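Local coordinates for probable N-acetyl-gamma-glutamyl-phosphate reductase, chloroplastic (Arabidopsis thaliana, PDB 1XYG), which catalyses the NADPH-dependent reduction of N-acetylglutamyl 5-phosphate to N-acetylglutamate 5-semialdehyde, a step in arginine biosynthesis, at residues V140-T145 against T167-L172; C163-I168 against V225-Q230. One frame throughout, in Å; residues are numbered along the deposited sequence.

How the contacts relate
Contacts 1 and 2 lie on successive parts of one helix, 163-177, and share Thr167 and Ile168; their centres are about 8 Å apart. In contact 1 the helix meets the edge strand of the parallel nucleotide-binding sheet, and in contact 2 it lies beside helix 224-236. The two are joined directly where Tyr142 OH sits 2.5 Å from Glu227 OE2, a probable hydrogen bond between side chains reaching in from different elements. Leu144 CD1 also packs 4.1 Å from Thr166 CG2. Cys163, the active-site residue inferred by similarity, is the first residue of the shared helix and lies about 9 Å from Tyr142, measured between side chains.

Contact 1: V140-T145 against T167-L172; sequences VVYGLT and TIQLPL
Leu144 and Leu170 are the residues whose CA atoms come nearest across the two segments, 8.1 Å apart. Residues 140-145 carry the edge strand 141-142 of the parallel, Rossmann-type sheet of the NAD-binding domain. They then pass through an inverse gamma turn centred on Leu144, which is also the N-cap residue of helix 145-153. Residues 167-172 belong to helix 163-177, which is kinked at Pro171 because the proline nitrogen has no hydrogen to offer the preceding turn. Leucine suits this buried junction because its forked end can touch two neighbours. With CG anti to the backbone N (chi1 -174°), Leu144 sends CD2 to within 3.5 Å of Gln169 CB. Its CD1 branch lies 4.1 Å from Leu170 CD2, the two leucines meeting at a slant; Leu170 also touches Glu146 of helix 145-153. Gln169 is long enough to combine this apolar contact at its root with a polar one at its end. Its extended chain runs to meet Tyr142 from the opposite direction, and the amide arrives at the ring's edge, the two planes 31° apart. Tyr142 OH has two partners, since it is also hydrogen-bonded to Glu227 OE2 of helix 224-236. Gln169 NE2, weakly bonded as well to Pro165 O, donates in its own amide plane to Tyr142 OH over 2.9 Å.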
loop_
_atom_site.group_PDB
_atom_site.type_symbol
_atom_site.label_atom_id
_atom_site.label_comp_id
_atom_site.label_asym_id
_atom_site.label_seq_id
_atom_site.Cartn_x
_atom_site.Cartn_y
_atom_site.Cartn_z
ATOM N N VAL A 140 16.868 9.586 36.701
ATOM C CA VAL A 140 16.646 9.295 35.290
ATOM C C VAL A 140 16.883 10.506 34.397
ATOM O O VAL A 140 16.487 11.622 34.730
ATOM C CB VAL A 140 15.201 8.808 35.040
ATOM C CG1 VAL A 140 14.989 8.552 33.548
ATOM C CG2 VAL A 140 14.927 7.548 35.850
ATOM N N VAL A 141 17.529 10.271 33.255
ATOM C CA VAL A 141 17.800 11.325 32.279
ATOM C C VAL A 141 17.022 11.057 30.985
ATOM O O VAL A 141 17.049 9.944 30.455
ATOM C CB VAL A 141 19.308 11.410 31.935
ATOM C CG1 VAL A 141 19.534 12.418 30.800
ATOM C CG2 VAL A 141 20.106 11.815 33.172
ATOM N N TYR A 142 16.329 12.081 30.489
ATOM C CA TYR A 142 15.543 11.980 29.257
ATOM C C TYR A 142 16.497 11.804 28.074
ATOM O O TYR A 142 17.371 12.641 27.836
ATOM C CB TYR A 142 14.707 13.248 29.075
ATOM C CG TYR A 142 13.652 13.171 27.991
ATOM C CD1 TYR A 142 12.622 12.229 28.056
ATOM C CD2 TYR A 142 13.661 14.063 26.919
ATOM C CE1 TYR A 142 11.622 12.185 27.079
ATOM C CE2 TYR A 142 12.667 14.027 25.935
ATOM C CZ TYR A 142 11.652 13.090 26.025
ATOM O OH TYR A 142 10.652 13.071 25.078
ATOM N N GLY A 143 16.311 10.720 27.326
ATOM C CA GLY A 143 17.197 10.418 26.210
ATOM C C GLY A 143 17.106 11.129 24.864
ATOM O O GLY A 143 17.328 10.494 23.834
ATOM N N LEU A 144 16.782 12.418 24.842
ATOM C CA LEU A 144 16.717 13.142 23.571
ATOM C C LEU A 144 18.175 13.545 23.322
ATOM O O LEU A 144 18.607 14.659 23.643
ATOM C CB LEU A 144 15.802 14.373 23.689
ATOM C CG LEU A 144 15.544 15.136 22.378
ATOM C CD1 LEU A 144 15.060 14.176 21.300
ATOM C CD2 LEU A 144 14.511 16.234 22.614
ATOM N N THR A 145 18.920 12.607 22.748
ATOM C CA THR A 145 20.350 12.751 22.501
ATOM C C THR A 145 20.939 14.115 22.130
ATOM O O THR A 145 21.791 14.629 22.859
ATOM C CB THR A 145 20.832 11.702 21.479
ATOM O OG1 THR A 145 20.097 10.484 21.669
ATOM C CG2 THR A 145 22.320 11.411 21.703
ATOM N N THR A 167 10.224 14.151 17.299
ATOM C CA THR A 167 10.060 14.991 16.113
ATOM C C THR A 167 9.646 16.416 16.459
ATOM O O THR A 167 9.865 17.336 15.676
ATOM C CB THR A 167 8.972 14.450 15.157
ATOM O OG1 THR A 167 7.676 14.671 15.735
ATOM C CG2 THR A 167 9.173 12.962 14.889
ATOM N N ILE A 168 9.049 16.597 17.634
ATOM C CA ILE A 168 8.575 17.916 18.047
ATOM C C ILE A 168 9.601 18.745 18.825
ATOM O O ILE A 168 9.792 19.931 18.543
ATOM C CB ILE A 168 7.288 17.787 18.896
ATOM C CG1 ILE A 168 6.185 17.135 18.061
ATOM C CG2 ILE A 168 6.825 19.162 19.372
ATOM C CD1 ILE A 168 5.017 16.654 18.885
ATOM N N GLN A 169 10.260 18.125 19.796
ATOM C CA GLN A 169 11.232 18.838 20.610
ATOM C C GLN A 169 12.506 19.234 19.877
ATOM O O GLN A 169 13.054 20.297 20.134
ATOM C CB GLN A 169 11.577 18.019 21.857
ATOM C CG GLN A 169 10.372 17.749 22.722
ATOM C CD GLN A 169 10.694 16.850 23.882
ATOM O OE1 GLN A 169 11.307 17.279 24.869
ATOM N NE2 GLN A 169 10.299 15.581 23.769
ATOM N N LEU A 170 12.988 18.395 18.967
ATOM C CA LEU A 170 14.212 18.738 18.244
ATOM C C LEU A 170 14.100 20.121 17.585
ATOM O O LEU A 170 15.013 20.939 17.694
ATOM C CB LEU A 170 14.547 17.658 17.206
ATOM C CG LEU A 170 15.193 16.400 17.795
ATOM C CD1 LEU A 170 15.392 15.357 16.707
ATOM C CD2 LEU A 170 16.517 16.770 18.445
ATOM N N PRO A 171 12.983 20.397 16.887
ATOM C CA PRO A 171 12.855 21.714 16.261
ATOM C C PRO A 171 12.480 22.844 17.229
ATOM O O PRO A 171 13.049 23.931 17.169
ATOM C CB PRO A 171 11.765 21.491 15.209
ATOM C CG PRO A 171 10.936 20.408 15.813
ATOM C CD PRO A 171 11.993 19.465 16.320
ATOM N N LEU A 172 11.536 22.580 18.127
ATOM C CA LEU A 172 11.060 23.606 19.048
ATOM C C LEU A 172 11.953 24.030 20.206
ATOM O O LEU A 172 11.954 25.208 20.582
ATOM C CB LEU A 172 9.689 23.211 19.602
ATOM C CG LEU A 172 8.585 22.972 18.567
ATOM C CD1 LEU A 172 7.246 22.836 19.280
ATOM C CD2 LEU A 172 8.551 24.130 17.561
#

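Contact 2: C163-I168 against V225-Q230; sequences CYPTTI and VPEIEQ
Glu227 reaches Pro165 because its CG stands anti to the backbone N (chi1 -176°) and the chain continues extended, laying the carboxylate against the proline ring. Ile228 instead turns CG1 to the side of its backbone N (chi1 -70°), which carries CD1 toward Ile168, whose own CG1 is set the same way. The side chains of Glu227 and Pro165 cross at about a right angle, with OE2 of Glu227 3.3 Å from Pro165 CB and its carboxylate carbon CD 3.4 Å from Pro165 CG. This is van der Waals packing; the charge finds its partners elsewhere. OE1 forms a salt bridge with Arg116, while OE2 accepts from Gly162 N and is hydrogen-bonded to Tyr142 OH. These bonds fix the rotation of the buried carboxylate. With an alanine here, Arg116 would probably lose this counter-charge, and Gly162 N and Tyr142 OH this partner. Proline suits the first turn of helix 163-177, where a residue has no preceding turn to bond to, and its ring also packs on Ile228, with CG 4.1 Å from Ile228 CG1. One turn on, Ile168 CD1 meets Ile228 CD1 at 3.4 Å, tighter than usual for methyl groups. The two helix axes approach to 9.3 Å and run nearly parallel, crossing at -27°. Ile168 and Ile228 both rest on Phe244 of strand 243-249: the arrangement is a pair of helices packed on the mixed sheet of the GAPDH-like dimerisation domain, with Cys163, probably the catalytic cysteine, at the start of one of them.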
loop_
_atom_site.group_PDB
_atom_site.type_symbol
_atom_site.label_atom_id
_atom_site.label_comp_id
_atom_site.label_asym_id
_atom_site.label_seq_id
_atom_site.Cartn_x
_atom_site.Cartn_y
_atom_site.Cartn_z
ATOM N N CYS A 163 8.337 8.513 20.105
ATOM C CA CYS A 163 8.550 8.891 18.716
ATOM C C CYS A 163 8.078 10.314 18.395
ATOM O O CYS A 163 8.884 11.172 18.018
ATOM C CB CYS A 163 7.866 7.874 17.801
ATOM S SG CYS A 163 6.208 7.431 18.321
ATOM N N TYR A 164 6.781 10.572 18.541
ATOM C CA TYR A 164 6.242 11.902 18.267
ATOM C C TYR A 164 6.996 13.012 19.000
ATOM O O TYR A 164 7.395 14.006 18.392
ATOM C CB TYR A 164 4.756 11.962 18.639
ATOM C CG TYR A 164 3.834 11.312 17.634
ATOM C CD1 TYR A 164 3.813 11.734 16.301
ATOM C CD2 TYR A 164 2.915 10.342 18.033
ATOM C CE1 TYR A 164 2.886 11.212 15.390
ATOM C CE2 TYR A 164 1.986 9.812 17.133
ATOM C CZ TYR A 164 1.971 10.254 15.817
ATOM O OH TYR A 164 1.016 9.764 14.951
ATOM N N PRO A 165 7.199 12.860 20.323
ATOM C CA PRO A 165 7.912 13.874 21.104
ATOM C C PRO A 165 9.285 14.214 20.522
ATOM O O PRO A 165 9.721 15.363 20.585
ATOM C CB PRO A 165 8.019 13.234 22.491
ATOM C CG PRO A 165 6.797 12.401 22.569
ATOM C CD PRO A 165 6.777 11.749 21.192
ATOM N N THR A 166 9.962 13.215 19.965
ATOM C CA THR A 166 11.279 13.429 19.380
ATOM C C THR A 166 11.199 14.374 18.177
ATOM O O THR A 166 12.006 15.291 18.055
ATOM C CB THR A 166 11.917 12.084 18.936
ATOM O OG1 THR A 166 12.190 11.277 20.090
ATOM C CG2 THR A 166 13.214 12.329 18.174
ATOM N N THR A 167 10.224 14.151 17.299
ATOM C CA THR A 167 10.060 14.991 16.113
ATOM C C THR A 167 9.646 16.416 16.459
ATOM O O THR A 167 9.865 17.336 15.676
ATOM C CB THR A 167 8.972 14.450 15.157
ATOM O OG1 THR A 167 7.676 14.671 15.735
ATOM C CG2 THR A 167 9.173 12.962 14.889
ATOM N N ILE A 168 9.049 16.597 17.634
ATOM C CA ILE A 168 8.575 17.916 18.047
ATOM C C ILE A 168 9.601 18.745 18.825
ATOM O O ILE A 168 9.792 19.931 18.543
ATOM C CB ILE A 168 7.288 17.787 18.896
ATOM C CG1 ILE A 168 6.185 17.135 18.061
ATOM C CG2 ILE A 168 6.825 19.162 19.372
ATOM C CD1 ILE A 168 5.017 16.654 18.885
ATOM N N VAL A 225 1.303 13.915 25.127
ATOM C CA VAL A 225 1.095 15.318 25.472
ATOM C C VAL A 225 1.948 15.788 26.653
ATOM O O VAL A 225 2.725 16.736 26.519
ATOM C CB VAL A 225 -0.403 15.620 25.766
ATOM C CG1 VAL A 225 -0.556 17.023 26.341
ATOM C CG2 VAL A 225 -1.215 15.518 24.485
ATOM N N PRO A 226 1.822 15.137 27.824
ATOM C CA PRO A 226 2.629 15.573 28.971
ATOM C C PRO A 226 4.133 15.495 28.717
ATOM O O PRO A 226 4.899 16.310 29.236
ATOM C CB PRO A 226 2.163 14.651 30.101
ATOM C CG PRO A 226 1.660 13.438 29.378
ATOM C CD PRO A 226 0.941 14.017 28.198
ATOM N N GLU A 227 4.551 14.520 27.915
ATOM C CA GLU A 227 5.967 14.354 27.593
ATOM C C GLU A 227 6.429 15.556 26.759
ATOM O O GLU A 227 7.487 16.143 26.999
ATOM C CB GLU A 227 6.181 13.063 26.798
ATOM C CG GLU A 227 7.646 12.752 26.510
ATOM C CD GLU A 227 7.813 11.488 25.698
ATOM O OE1 GLU A 227 6.881 10.661 25.703
ATOM O OE2 GLU A 227 8.872 11.317 25.065
ATOM N N ILE A 228 5.610 15.915 25.778
ATOM C CA ILE A 228 5.904 17.037 24.900
ATOM C C ILE A 228 5.970 18.342 25.692
ATOM O O ILE A 228 6.927 19.107 25.570
ATOM C CB ILE A 228 4.819 17.183 23.815
ATOM C CG1 ILE A 228 4.914 16.035 22.813
ATOM C CG2 ILE A 228 4.949 18.538 23.128
ATOM C CD1 ILE A 228 3.697 15.918 21.932
ATOM N N GLU A 229 4.946 18.589 26.502
ATOM C CA GLU A 229 4.882 19.810 27.295
ATOM C C GLU A 229 6.002 19.912 28.334
ATOM O O GLU A 229 6.496 21.006 28.611
ATOM C CB GLU A 229 3.507 19.931 27.968
ATOM C CG GLU A 229 2.343 19.890 26.986
ATOM C CD GLU A 229 1.022 20.278 27.622
ATOM O OE1 GLU A 229 0.889 20.110 28.854
ATOM O OE2 GLU A 229 0.111 20.740 26.891
ATOM N N GLN A 230 6.408 18.779 28.900
ATOM C CA GLN A 230 7.486 18.781 29.891
ATOM C C GLN A 230 8.762 19.335 29.256
ATOM O O GLN A 230 9.392 20.246 29.791
ATOM C CB GLN A 230 7.743 17.363 30.417
ATOM C CG GLN A 230 8.898 17.279 31.406
ATOM C CD GLN A 230 9.127 15.873 31.930
ATOM O OE1 GLN A 230 8.357 15.366 32.746
ATOM N NE2 GLN A 230 10.189 15.236 31.458
#